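Local coordinates for protein alpha-rhamnosidase (Dictyoglomus thermophilum, PDB 6I60) that probably catalyses the hydrolysis of terminal non-reducing alpha-L-rhamnose residues from alpha-L-rhamnosides, at residues A[509-514]-A[764-769]; A[726-731]-A[739-744]; A[743-748]-A[768-773]; A[747-752]-A[777-782]. All blocks are in the same frame, centred on the assembly; numbering follows the deposited sequence.

Contact 1 (A[509-514]-A[764-769])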
loop_
_atom_site.group_PDB
_atom_site.type_symbol
_atom_site.label_atom_id
_atom_site.label_comp_id
_atom_site.label_asym_id
_atom_site.label_seq_id
_atom_site.Cartn_x
_atom_site.Cartn_y
_atom_site.Cartn_z
ATOM N N ASP A 509 -5.751 1.733 10.902
ATOM C CA ASP A 509 -4.381 1.278 10.700
ATOM C C ASP A 509 -3.825 1.756 9.366
ATOM O O ASP A 509 -2.631 2.060 9.263
ATOM C CB ASP A 509 -4.315 -0.246 10.788
ATOM C CG ASP A 509 -5.007 -0.788 12.024
ATOM O OD1 ASP A 509 -6.004 -0.177 12.463
ATOM O OD2 ASP A 509 -4.552 -1.823 12.557
ATOM N N ALA A 510 -4.675 1.837 8.338
ATOM C CA ALA A 510 -4.216 2.292 7.031
ATOM C C ALA A 510 -3.931 3.787 7.023
ATOM O O ALA A 510 -3.048 4.245 6.287
ATOM C CB ALA A 510 -5.251 1.945 5.963
ATOM N N GLN A 511 -4.658 4.560 7.831
ATOM C CA GLN A 511 -4.458 6.004 7.852
ATOM C C GLN A 511 -3.169 6.377 8.573
ATOM O O GLN A 511 -2.407 7.224 8.094
ATOM C CB GLN A 511 -5.658 6.684 8.513
ATOM C CG GLN A 511 -5.445 8.154 8.832
ATOM C CD GLN A 511 -5.045 8.389 10.276
ATOM O OE1 GLN A 511 -5.591 7.772 11.194
ATOM N NE2 GLN A 511 -4.086 9.284 10.485
ATOM N N LEU A 512 -2.905 5.750 9.723
ATOM C CA LEU A 512 -1.757 6.136 10.538
ATOM C C LEU A 512 -0.437 5.706 9.911
ATOM O O LEU A 512 0.600 6.329 10.172
ATOM C CB LEU A 512 -1.888 5.545 11.940
ATOM C CG LEU A 512 -3.042 6.088 12.782
ATOM C CD1 LEU A 512 -3.350 5.139 13.925
ATOM C CD2 LEU A 512 -2.725 7.483 13.302
ATOM N N SER A 513 -0.442 4.652 9.096
ATOM C CA SER A 513 0.770 4.167 8.452
ATOM C C SER A 513 0.856 4.568 6.985
ATOM O O SER A 513 1.746 4.090 6.274
ATOM C CB SER A 513 0.874 2.645 8.589
ATOM O OG SER A 513 -0.164 1.983 7.885
ATOM N N ALA A 514 -0.037 5.444 6.519
ATOM C CA ALA A 514 -0.028 5.821 5.109
ATOM C C ALA A 514 1.193 6.666 4.766
ATOM O O ALA A 514 1.757 6.534 3.674
ATOM C CB ALA A 514 -1.317 6.564 4.755
ATOM N N THR A 764 0.790 8.085 19.035
ATOM C CA THR A 764 2.168 7.764 18.675
ATOM C C THR A 764 2.534 8.350 17.319
ATOM O O THR A 764 3.698 8.696 17.085
ATOM C CB THR A 764 2.384 6.250 18.668
ATOM O OG1 THR A 764 1.830 5.680 19.858
ATOM C CG2 THR A 764 3.868 5.921 18.602
ATOM N N ARG A 765 1.555 8.476 16.421
ATOM C CA ARG A 765 1.799 9.061 15.109
ATOM C C ARG A 765 2.115 10.552 15.184
ATOM O O ARG A 765 2.746 11.087 14.265
ATOM C CB ARG A 765 0.585 8.820 14.207
ATOM C CG ARG A 765 0.798 9.163 12.741
ATOM C CD ARG A 765 -0.122 10.290 12.306
ATOM N NE ARG A 765 0.230 10.823 10.993
ATOM C CZ ARG A 765 1.112 11.797 10.792
ATOM N NH1 ARG A 765 1.742 12.346 11.821
ATOM N NH2 ARG A 765 1.365 12.220 9.561
ATOM N N TYR A 766 1.708 11.233 16.259
ATOM C CA TYR A 766 1.897 12.672 16.373
ATOM C C TYR A 766 2.906 13.090 17.433
ATOM O O TYR A 766 3.379 14.229 17.387
ATOM C CB TYR A 766 0.561 13.366 16.685
ATOM C CG TYR A 766 -0.555 13.063 15.709
ATOM C CD1 TYR A 766 -0.533 13.573 14.417
ATOM C CD2 TYR A 766 -1.636 12.276 16.084
ATOM C CE1 TYR A 766 -1.554 13.302 13.523
ATOM C CE2 TYR A 766 -2.663 12.000 15.198
ATOM C CZ TYR A 766 -2.617 12.515 13.919
ATOM O OH TYR A 766 -3.636 12.243 13.034
ATOM N N ILE A 767 3.247 12.210 18.378
ATOM C CA ILE A 767 4.040 12.634 19.528
ATOM C C ILE A 767 5.459 13.006 19.110
ATOM O O ILE A 767 6.032 13.975 19.621
ATOM C CB ILE A 767 4.034 11.544 20.616
ATOM C CG1 ILE A 767 4.873 11.986 21.818
ATOM C CG2 ILE A 767 4.535 10.221 20.062
ATOM C CD1 ILE A 767 4.343 11.493 23.145
ATOM N N PHE A 768 6.048 12.259 18.173
ATOM C CA PHE A 768 7.425 12.542 17.780
ATOM C C PHE A 768 7.528 13.868 17.038
ATOM O O PHE A 768 8.494 14.616 17.225
ATOM C CB PHE A 768 7.974 11.402 16.923
ATOM C CG PHE A 768 8.108 10.107 17.661
ATOM C CD1 PHE A 768 9.191 9.878 18.490
ATOM C CD2 PHE A 768 7.147 9.120 17.532
ATOM C CE1 PHE A 768 9.315 8.686 19.177
ATOM C CE2 PHE A 768 7.266 7.926 18.214
ATOM C CZ PHE A 768 8.351 7.709 19.037
ATOM N N ASP A 769 6.540 14.176 16.193
ATOM C CA ASP A 769 6.553 15.443 15.472
ATOM C C ASP A 769 6.266 16.623 16.394
ATOM O O ASP A 769 6.765 17.727 16.156
ATOM C CB ASP A 769 5.542 15.405 14.327
ATOM C CG ASP A 769 5.991 14.515 13.182
ATOM O OD1 ASP A 769 7.173 14.600 12.788
ATOM O OD2 ASP A 769 5.160 13.732 12.672
#

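Contact 2 (A[726-731]-A[739-744])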
loop_
_atom_site.group_PDB
_atom_site.type_symbol
_atom_site.label_atom_id
_atom_site.label_comp_id
_atom_site.label_asym_id
_atom_site.label_seq_id
_atom_site.Cartn_x
_atom_site.Cartn_y
_atom_site.Cartn_z
ATOM N N LEU A 726 -2.109 15.793 21.057
ATOM C CA LEU A 726 -3.094 15.997 19.995
ATOM C C LEU A 726 -3.444 17.470 19.807
ATOM O O LEU A 726 -3.343 17.963 18.670
ATOM C CB LEU A 726 -4.331 15.130 20.258
ATOM C CG LEU A 726 -4.326 13.753 19.590
ATOM C CD1 LEU A 726 -3.290 12.847 20.232
ATOM C CD2 LEU A 726 -5.704 13.115 19.655
ATOM N N PRO A 727 -3.845 18.228 20.838
ATOM C CA PRO A 727 -4.082 19.663 20.616
ATOM C C PRO A 727 -2.817 20.439 20.292
ATOM O O PRO A 727 -2.908 21.502 19.665
ATOM C CB PRO A 727 -4.703 20.131 21.940
ATOM C CG PRO A 727 -4.204 19.168 22.945
ATOM C CD PRO A 727 -4.121 17.847 22.238
ATOM N N LEU A 728 -1.643 19.942 20.691
ATOM C CA LEU A 728 -0.386 20.591 20.338
ATOM C C LEU A 728 0.038 20.306 18.903
ATOM O O LEU A 728 0.820 21.078 18.338
ATOM C CB LEU A 728 0.724 20.149 21.295
ATOM C CG LEU A 728 0.861 20.942 22.595
ATOM C CD1 LEU A 728 1.738 20.190 23.585
ATOM C CD2 LEU A 728 1.418 22.331 22.324
ATOM N N TYR A 729 -0.457 19.221 18.304
ATOM C CA TYR A 729 -0.127 18.920 16.915
ATOM C C TYR A 729 -0.839 19.878 15.968
ATOM O O TYR A 729 -0.200 20.589 15.183
ATOM C CB TYR A 729 -0.487 17.468 16.592
ATOM C CG TYR A 729 -0.088 17.040 15.198
ATOM C CD1 TYR A 729 1.216 16.652 14.917
ATOM C CD2 TYR A 729 -1.013 17.029 14.161
ATOM C CE1 TYR A 729 1.589 16.265 13.645
ATOM C CE2 TYR A 729 -0.650 16.643 12.882
ATOM C CZ TYR A 729 0.653 16.261 12.631
ATOM O OH TYR A 729 1.024 15.875 11.363
ATOM N N LEU A 730 -2.170 19.909 16.030
ATOM C CA LEU A 730 -2.964 20.826 15.223
ATOM C C LEU A 730 -2.966 22.247 15.774
ATOM O O LEU A 730 -3.637 23.114 15.202
ATOM C CB LEU A 730 -4.401 20.309 15.106
ATOM C CG LEU A 730 -4.560 18.960 14.396
ATOM C CD1 LEU A 730 -6.026 18.563 14.294
ATOM C CD2 LEU A 730 -3.912 18.985 13.016
ATOM N N ASN A 731 -2.239 22.497 16.863
ATOM C CA ASN A 731 -2.081 23.831 17.445
ATOM C C ASN A 731 -3.433 24.429 17.839
ATOM O O ASN A 731 -3.812 25.526 17.422
ATOM C CB ASN A 731 -1.313 24.753 16.492
ATOM C CG ASN A 731 0.177 24.465 16.483
ATOM O OD1 ASN A 731 0.935 25.074 15.727
ATOM N ND2 ASN A 731 0.605 23.528 17.327
ATOM N N GLN A 739 3.239 27.074 26.413
ATOM C CA GLN A 739 4.434 26.771 27.196
ATOM C C GLN A 739 4.110 25.909 28.409
ATOM O O GLN A 739 4.941 25.098 28.833
ATOM C CB GLN A 739 5.119 28.066 27.635
ATOM C CG GLN A 739 6.111 28.618 26.625
ATOM C CD GLN A 739 6.902 27.528 25.931
ATOM O OE1 GLN A 739 6.703 27.259 24.747
ATOM N NE2 GLN A 739 7.805 26.893 26.669
ATOM N N ASP A 740 2.913 26.061 28.975
ATOM C CA ASP A 740 2.551 25.282 30.154
ATOM C C ASP A 740 2.020 23.905 29.774
ATOM O O ASP A 740 2.302 22.918 30.463
ATOM C CB ASP A 740 1.526 26.049 30.987
ATOM C CG ASP A 740 1.934 27.492 31.222
ATOM O OD1 ASP A 740 2.504 27.782 32.297
ATOM O OD2 ASP A 740 1.691 28.335 30.329
ATOM N N VAL A 741 1.256 23.818 28.684
ATOM C CA VAL A 741 0.751 22.525 28.236
ATOM C C VAL A 741 1.891 21.654 27.723
ATOM O O VAL A 741 1.953 20.452 28.011
ATOM C CB VAL A 741 -0.340 22.726 27.168
ATOM C CG1 VAL A 741 -0.673 21.409 26.483
ATOM C CG2 VAL A 741 -1.583 23.338 27.795
ATOM N N LEU A 742 2.816 22.246 26.962
ATOM C CA LEU A 742 3.955 21.486 26.461
ATOM C C LEU A 742 4.827 20.974 27.600
ATOM O O LEU A 742 5.386 19.874 27.505
ATOM C CB LEU A 742 4.775 22.350 25.501
ATOM C CG LEU A 742 6.191 21.894 25.154
ATOM C CD1 LEU A 742 6.164 20.913 23.992
ATOM C CD2 LEU A 742 7.072 23.091 24.833
ATOM N N LYS A 743 4.946 21.745 28.686
ATOM C CA LYS A 743 5.750 21.303 29.821
ATOM C C LYS A 743 5.116 20.104 30.514
ATOM O O LYS A 743 5.824 19.190 30.953
ATOM C CB LYS A 743 5.948 22.453 30.809
ATOM C CG LYS A 743 7.027 22.191 31.857
ATOM C CD LYS A 743 8.267 21.559 31.234
ATOM C CE LYS A 743 9.346 21.292 32.274
ATOM N NZ LYS A 743 10.326 20.264 31.813
ATOM N N THR A 744 3.785 20.092 30.628
ATOM C CA THR A 744 3.104 18.933 31.197
ATOM C C THR A 744 3.390 17.681 30.378
ATOM O O THR A 744 3.532 16.585 30.932
ATOM C CB THR A 744 1.598 19.192 31.276
ATOM O OG1 THR A 744 1.364 20.496 31.823
ATOM C CG2 THR A 744 0.917 18.152 32.155
#

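Contact 3 (A[743-748]-A[768-773])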
loop_
_atom_site.group_PDB
_atom_site.type_symbol
_atom_site.label_atom_id
_atom_site.label_comp_id
_atom_site.label_asym_id
_atom_site.label_seq_id
_atom_site.Cartn_x
_atom_site.Cartn_y
_atom_site.Cartn_z
ATOM N N LYS A 743 4.946 21.745 28.686
ATOM C CA LYS A 743 5.750 21.303 29.821
ATOM C C LYS A 743 5.116 20.104 30.514
ATOM O O LYS A 743 5.824 19.190 30.953
ATOM C CB LYS A 743 5.948 22.453 30.809
ATOM C CG LYS A 743 7.027 22.191 31.857
ATOM C CD LYS A 743 8.267 21.559 31.234
ATOM C CE LYS A 743 9.346 21.292 32.274
ATOM N NZ LYS A 743 10.326 20.264 31.813
ATOM N N THR A 744 3.785 20.092 30.628
ATOM C CA THR A 744 3.104 18.933 31.197
ATOM C C THR A 744 3.390 17.681 30.378
ATOM O O THR A 744 3.532 16.585 30.932
ATOM C CB THR A 744 1.598 19.192 31.276
ATOM O OG1 THR A 744 1.364 20.496 31.823
ATOM C CG2 THR A 744 0.917 18.152 32.155
ATOM N N LEU A 745 3.490 17.828 29.056
ATOM C CA LEU A 745 3.822 16.690 28.209
ATOM C C LEU A 745 5.256 16.228 28.443
ATOM O O LEU A 745 5.518 15.023 28.544
ATOM C CB LEU A 745 3.603 17.056 26.741
ATOM C CG LEU A 745 4.112 16.052 25.707
ATOM C CD1 LEU A 745 3.411 14.715 25.880
ATOM C CD2 LEU A 745 3.916 16.590 24.303
ATOM N N LEU A 746 6.197 17.172 28.538
ATOM C CA LEU A 746 7.596 16.814 28.746
ATOM C C LEU A 746 7.808 16.159 30.105
ATOM O O LEU A 746 8.549 15.175 30.215
ATOM C CB LEU A 746 8.480 18.053 28.605
ATOM C CG LEU A 746 8.632 18.633 27.197
ATOM C CD1 LEU A 746 9.243 20.027 27.246
ATOM C CD2 LEU A 746 9.463 17.704 26.321
ATOM N N GLU A 747 7.167 16.688 31.149
ATOM C CA GLU A 747 7.328 16.106 32.478
ATOM C C GLU A 747 6.693 14.724 32.566
ATOM O O GLU A 747 7.211 13.850 33.270
ATOM C CB GLU A 747 6.740 17.040 33.535
ATOM C CG GLU A 747 7.433 18.392 33.606
ATOM C CD GLU A 747 6.899 19.267 34.721
ATOM O OE1 GLU A 747 7.713 19.932 35.397
ATOM O OE2 GLU A 747 5.665 19.289 34.921
ATOM N N ASP A 748 5.580 14.505 31.864
ATOM C CA ASP A 748 4.992 13.171 31.831
ATOM C C ASP A 748 5.879 12.194 31.070
ATOM O O ASP A 748 5.873 10.993 31.364
ATOM C CB ASP A 748 3.600 13.226 31.207
ATOM C CG ASP A 748 2.744 12.037 31.593
ATOM O OD1 ASP A 748 1.891 12.182 32.495
ATOM O OD2 ASP A 748 2.926 10.957 30.993
ATOM N N PHE A 768 6.048 12.259 18.173
ATOM C CA PHE A 768 7.425 12.542 17.780
ATOM C C PHE A 768 7.528 13.868 17.038
ATOM O O PHE A 768 8.494 14.616 17.225
ATOM C CB PHE A 768 7.974 11.402 16.923
ATOM C CG PHE A 768 8.108 10.107 17.661
ATOM C CD1 PHE A 768 9.191 9.878 18.490
ATOM C CD2 PHE A 768 7.147 9.120 17.532
ATOM C CE1 PHE A 768 9.315 8.686 19.177
ATOM C CE2 PHE A 768 7.266 7.926 18.214
ATOM C CZ PHE A 768 8.351 7.709 19.037
ATOM N N ASP A 769 6.540 14.176 16.193
ATOM C CA ASP A 769 6.553 15.443 15.472
ATOM C C ASP A 769 6.266 16.623 16.394
ATOM O O ASP A 769 6.765 17.727 16.156
ATOM C CB ASP A 769 5.542 15.405 14.327
ATOM C CG ASP A 769 5.991 14.515 13.182
ATOM O OD1 ASP A 769 7.173 14.600 12.788
ATOM O OD2 ASP A 769 5.160 13.732 12.672
ATOM N N VAL A 770 5.471 16.413 17.446
ATOM C CA VAL A 770 5.153 17.504 18.363
ATOM C C VAL A 770 6.404 17.949 19.114
ATOM O O VAL A 770 6.706 19.146 19.191
ATOM C CB VAL A 770 4.029 17.087 19.331
ATOM C CG1 VAL A 770 4.056 17.953 20.582
ATOM C CG2 VAL A 770 2.672 17.187 18.649
ATOM N N LEU A 771 7.153 16.994 19.672
ATOM C CA LEU A 771 8.382 17.347 20.378
ATOM C C LEU A 771 9.423 17.935 19.435
ATOM O O LEU A 771 10.178 18.831 19.829
ATOM C CB LEU A 771 8.955 16.124 21.098
ATOM C CG LEU A 771 7.969 15.196 21.810
ATOM C CD1 LEU A 771 8.628 13.864 22.137
ATOM C CD2 LEU A 771 7.416 15.848 23.066
ATOM N N THR A 772 9.478 17.455 18.191
ATOM C CA THR A 772 10.451 17.986 17.245
ATOM C C THR A 772 10.103 19.411 16.833
ATOM O O THR A 772 10.995 20.257 16.687
ATOM C CB THR A 772 10.538 17.078 16.018
ATOM O OG1 THR A 772 10.774 15.728 16.439
ATOM C CG2 THR A 772 11.669 17.525 15.103
ATOM N N SER A 773 8.812 19.700 16.650
ATOM C CA SER A 773 8.405 21.030 16.213
ATOM C C SER A 773 8.681 22.084 17.277
ATOM O O SER A 773 8.980 23.237 16.941
ATOM C CB SER A 773 6.922 21.034 15.844
ATOM O OG SER A 773 6.661 20.148 14.771
#

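Contact 4 (A[747-752]-A[777-782])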
loop_
_atom_site.group_PDB
_atom_site.type_symbol
_atom_site.label_atom_id
_atom_site.label_comp_id
_atom_site.label_asym_id
_atom_site.label_seq_id
_atom_site.Cartn_x
_atom_site.Cartn_y
_atom_site.Cartn_z
ATOM N N GLU A 747 7.167 16.688 31.149
ATOM C CA GLU A 747 7.328 16.106 32.478
ATOM C C GLU A 747 6.693 14.724 32.566
ATOM O O GLU A 747 7.211 13.850 33.270
ATOM C CB GLU A 747 6.740 17.040 33.535
ATOM C CG GLU A 747 7.433 18.392 33.606
ATOM C CD GLU A 747 6.899 19.267 34.721
ATOM O OE1 GLU A 747 7.713 19.932 35.397
ATOM O OE2 GLU A 747 5.665 19.289 34.921
ATOM N N ASP A 748 5.580 14.505 31.864
ATOM C CA ASP A 748 4.992 13.171 31.831
ATOM C C ASP A 748 5.879 12.194 31.070
ATOM O O ASP A 748 5.873 10.993 31.364
ATOM C CB ASP A 748 3.600 13.226 31.207
ATOM C CG ASP A 748 2.744 12.037 31.593
ATOM O OD1 ASP A 748 1.891 12.182 32.495
ATOM O OD2 ASP A 748 2.926 10.957 30.993
ATOM N N ILE A 749 6.647 12.690 30.102
ATOM C CA ILE A 749 7.545 11.829 29.342
ATOM C C ILE A 749 8.827 11.566 30.122
ATOM O O ILE A 749 9.268 10.419 30.256
ATOM C CB ILE A 749 7.844 12.455 27.968
ATOM C CG1 ILE A 749 6.626 12.349 27.048
ATOM C CG2 ILE A 749 9.057 11.795 27.332
ATOM C CD1 ILE A 749 6.772 13.138 25.761
ATOM N N ILE A 750 9.437 12.624 30.657
ATOM C CA ILE A 750 10.755 12.491 31.271
ATOM C C ILE A 750 10.639 12.006 32.711
ATOM O O ILE A 750 11.299 11.041 33.110
ATOM C CB ILE A 750 11.519 13.823 31.183
ATOM C CG1 ILE A 750 11.693 14.239 29.720
ATOM C CG2 ILE A 750 12.867 13.709 31.876
ATOM C CD1 ILE A 750 12.501 15.502 29.535
ATOM N N ILE A 751 9.807 12.666 33.515
ATOM C CA ILE A 751 9.730 12.334 34.936
ATOM C C ILE A 751 8.848 11.113 35.158
ATOM O O ILE A 751 9.286 10.105 35.725
ATOM C CB ILE A 751 9.228 13.545 35.746
ATOM C CG1 ILE A 751 10.078 14.780 35.447
ATOM C CG2 ILE A 751 9.249 13.235 37.233
ATOM C CD1 ILE A 751 9.509 16.060 36.016
ATOM N N ARG A 752 7.594 11.179 34.705
ATOM C CA ARG A 752 6.630 10.138 35.048
ATOM C C ARG A 752 6.906 8.827 34.321
ATOM O O ARG A 752 6.582 7.754 34.844
ATOM C CB ARG A 752 5.210 10.619 34.746
ATOM C CG ARG A 752 4.646 11.588 35.780
ATOM C CD ARG A 752 3.192 11.931 35.486
ATOM N NE ARG A 752 2.680 12.986 36.357
ATOM C CZ ARG A 752 1.946 12.770 37.445
ATOM N NH1 ARG A 752 1.638 11.531 37.804
ATOM N NH2 ARG A 752 1.521 13.791 38.177
ATOM N N ASP A 777 13.790 17.725 20.074
ATOM C CA ASP A 777 14.097 16.503 19.340
ATOM C C ASP A 777 14.957 15.540 20.149
ATOM O O ASP A 777 14.965 14.340 19.854
ATOM C CB ASP A 777 14.787 16.840 18.016
ATOM C CG ASP A 777 15.878 17.889 18.170
ATOM O OD1 ASP A 777 16.196 18.263 19.320
ATOM O OD2 ASP A 777 16.424 18.338 17.137
ATOM N N GLU A 778 15.679 16.033 21.161
ATOM C CA GLU A 778 16.482 15.144 21.994
ATOM C C GLU A 778 15.608 14.222 22.833
ATOM O O GLU A 778 15.981 13.069 23.077
ATOM C CB GLU A 778 17.412 15.957 22.895
ATOM C CG GLU A 778 18.405 16.830 22.143
ATOM C CD GLU A 778 19.528 16.028 21.508
ATOM O OE1 GLU A 778 19.719 14.854 21.898
ATOM O OE2 GLU A 778 20.217 16.573 20.617
ATOM N N VAL A 779 14.450 14.710 23.283
ATOM C CA VAL A 779 13.533 13.871 24.047
ATOM C C VAL A 779 12.954 12.774 23.163
ATOM O O VAL A 779 12.824 11.619 23.585
ATOM C CB VAL A 779 12.429 14.737 24.681
ATOM C CG1 VAL A 779 11.404 13.866 25.393
ATOM C CG2 VAL A 779 13.036 15.755 25.639
ATOM N N ALA A 780 12.604 13.113 21.921
ATOM C CA ALA A 780 12.042 12.119 21.014
ATOM C C ALA A 780 13.063 11.041 20.673
ATOM O O ALA A 780 12.718 9.856 20.583
ATOM C CB ALA A 780 11.529 12.799 19.745
ATOM N N TYR A 781 14.326 11.430 20.482
ATOM C CA TYR A 781 15.362 10.447 20.185
ATOM C C TYR A 781 15.585 9.506 21.362
ATOM O O TYR A 781 15.795 8.302 21.170
ATOM C CB TYR A 781 16.662 11.154 19.808
ATOM C CG TYR A 781 17.801 10.212 19.487
ATOM C CD1 TYR A 781 17.915 9.637 18.230
ATOM C CD2 TYR A 781 18.760 9.899 20.442
ATOM C CE1 TYR A 781 18.952 8.775 17.931
ATOM C CE2 TYR A 781 19.801 9.037 20.153
ATOM C CZ TYR A 781 19.893 8.479 18.896
ATOM O OH TYR A 781 20.926 7.619 18.598
ATOM N N LYS A 782 15.545 10.035 22.590
ATOM C CA LYS A 782 15.725 9.187 23.763
ATOM C C LYS A 782 14.567 8.213 23.931
ATOM O O LYS A 782 14.747 7.132 24.503
ATOM C CB LYS A 782 15.884 10.046 25.017
ATOM C CG LYS A 782 17.304 10.550 25.245
ATOM C CD LYS A 782 17.557 10.866 26.713
ATOM C CE LYS A 782 17.586 9.599 27.554
ATOM N NZ LYS A 782 18.630 9.658 28.616
#

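Contact 1 (A[509-514]-A[764-769])
In the helical six-hairpin glycosidase domain, Leu512, the last residue of helix 507-512, packs on the aliphatic part of Arg765 from helix 761-773. One methyl of the leucine does the touching: CD2 lies 3.7 Å from Arg765 CB and 4.0 Å from Arg765 CD, reaching along three successive methylenes of the arginine. Arg765 CG also passes the leucine backbone, 3.8 Å from Leu512 O. The arginine starts with CG opposite the backbone N (chi1 -170°) and then bends at its second torsion, which brings the stem beside Leu512 while the guanidinium travels on to other partners. There NH2 forms a salt bridge with Glu515 and a hydrogen bond with Tyr571, whereas Arg765 NH1 makes a long, weak ion pair of 3.8 Å with Asp769 OD2. Arg765 CD sits 3.5 Å above one face of the Tyr766 ring, displaced toward its rim. Beside it, the Gln511 side chain runs across that of Tyr766 at roughly a right angle, with amide and ring planes 19° apart, and the tyrosine hydroxyl is hydrogen-bonded to Tyr633 OH. Where helix 507-512 ends, Ser513 OG donates to Asp509 O at 2.8 Å. The contact joins two helices far apart in sequence within the buried interior of the helical domain, which in this family is an (alpha/alpha)6 barrel.

Contact 2 (A[726-731]-A[739-744])
Apolar packing makes up the whole of the cross-contact, and Leu728 CD1 carries it. This methyl lies 4.0 Å from Val741 CG1 and 3.9 Å from Leu742 CA, with Leu742 CB slightly farther at 4.2 Å, which places it against the backbone of helix 738-750 as well as its side chains. The side chains of Leu728 and Val741 lie alongside each other, pointing opposite ways; the valine torsion (chi1 168°) makes CG1 the branch that meets the leucine. The cluster is extended by Val733, in the loop joining the two helices, which touches both Leu728 and Val741, and by Val770 of helix 761-773, on which Leu728 also rests.

Polar bonding lies within the segments or goes to outside partners. Tyr729 N donates to Leu726 O at 3.2 Å as helix 722-729 comes to its end, and Thr744 N donates to Asp740 O, also at 3.2 Å, inside the continuous helix 738-750. Outside, Thr744 OG1 is hydrogen-bonded to Lys676 O, and Leu728 O has a weak hydrogen bond to Tyr774 OH.

Between these two consecutive helices the contact is apolar and buried, and so depends on burial and van der Waals contact, not on directional bonds.

Contact 3 (A[743-748]-A[768-773])
Leu745 and Leu771 form the closer part of this contact, their CD2 methyls 3.8 Å apart as the two side chains meet at a slant. The same Leu745 CD2 is 4.0 Å from Val770 CG1, so a single methyl touches two neighbouring residues of the facing helix. A trans first torsion (chi1 171°) swings the Leu745 branches toward that helix. The packing belongs to the helical glycosidase domain and joins helices 738-750 and 761-773. Segments 743-748 and 768-773 of these helices cross at -117°, their axes 11.8 Å apart, and the contact is bridged by the ends of branched side chains, with the backbones well separated.

The second leucine is held more loosely: Leu746 CD2 comes only to 4.3 Å from Leu771 CD2, and it also packs on Tyr776. Beyond this core lie the exposed Lys743 and Ser773, neither of which touches the facing segment. Thr772 faces helix 826-835, its OG1 also hydrogen-bonded to Trp829 NE1. Thr772 OG1 donates to Phe768 O at 2.7 Å and Ser773 OG to Asp769 O at 2.8 Å; each carbonyl also receives the backbone N-H of the same residue, arriving from the opposite face of its plane.

Contact 4 (A[747-752]-A[777-782])
Val779 of helix 777-784 presents both of its methyls to two successive isoleucines of helix 738-750, a helix-to-helix contact in the six-hairpin glycosidase domain. In the first shell, Val779 CG1 lies 3.7 Å from Ile749 CG2, the two side chains meeting at a slant. Val779 CG2 takes the other isoleucine, 3.9 Å from Ile750 CD1, and here the side chains cross at about a right angle. The valine torsion (chi1 176°) turns CG1 to Ile749 and CG2 to Ile750. Ile749 contributes its short branch, the gamma methyl CG2, whereas Ile750 leaves its backbone at an angle to the facing helix, and its extended chain (chi2 -177°) brings CD1 to the valine.

The next shell packs around both sides. Ile749 also packs on Ile767 and Leu771 of helix 761-773, while Ala780, next to Val779, turns to Phe768 and Leu771 of that same helix. Farther out, Glu778 OE1 is hydrogen-bonded to Gly855 N and Asp777 OD2 to His852 ND1, and Lys782 forms a cation-pi contact with Tyr755. Ile749 and Tyr755 are joined through backbone hydrogen bonding. Glu747 O accepts two backbone donors, Ile751 N at 2.9 Å and Arg752 N at 3.1 Å.

Helix 738-750 supplies one side of contacts 2, 3 and 4 in turn along its length, and helix 761-773 is used by contacts 1 and 3. Contact 1 lies nearest the centre of the chain, about 15 Å from it, against 30 to 32 Å for the other three centres. Its chemistry also differs: arginine, glutamine and tyrosine side chains enter the buried interface, while contacts 2 to 4 rest on aliphatic leucine, valine and isoleucine packing. The Tyr766 and Tyr729 rings join contacts 1 and 2. Contacts 2 and 3 merge through Leu728 and Val770, and contacts 3 and 4 through Leu771 and Ile749. Contact 4 alone has a partly exposed residue, Ile750, among those that touch.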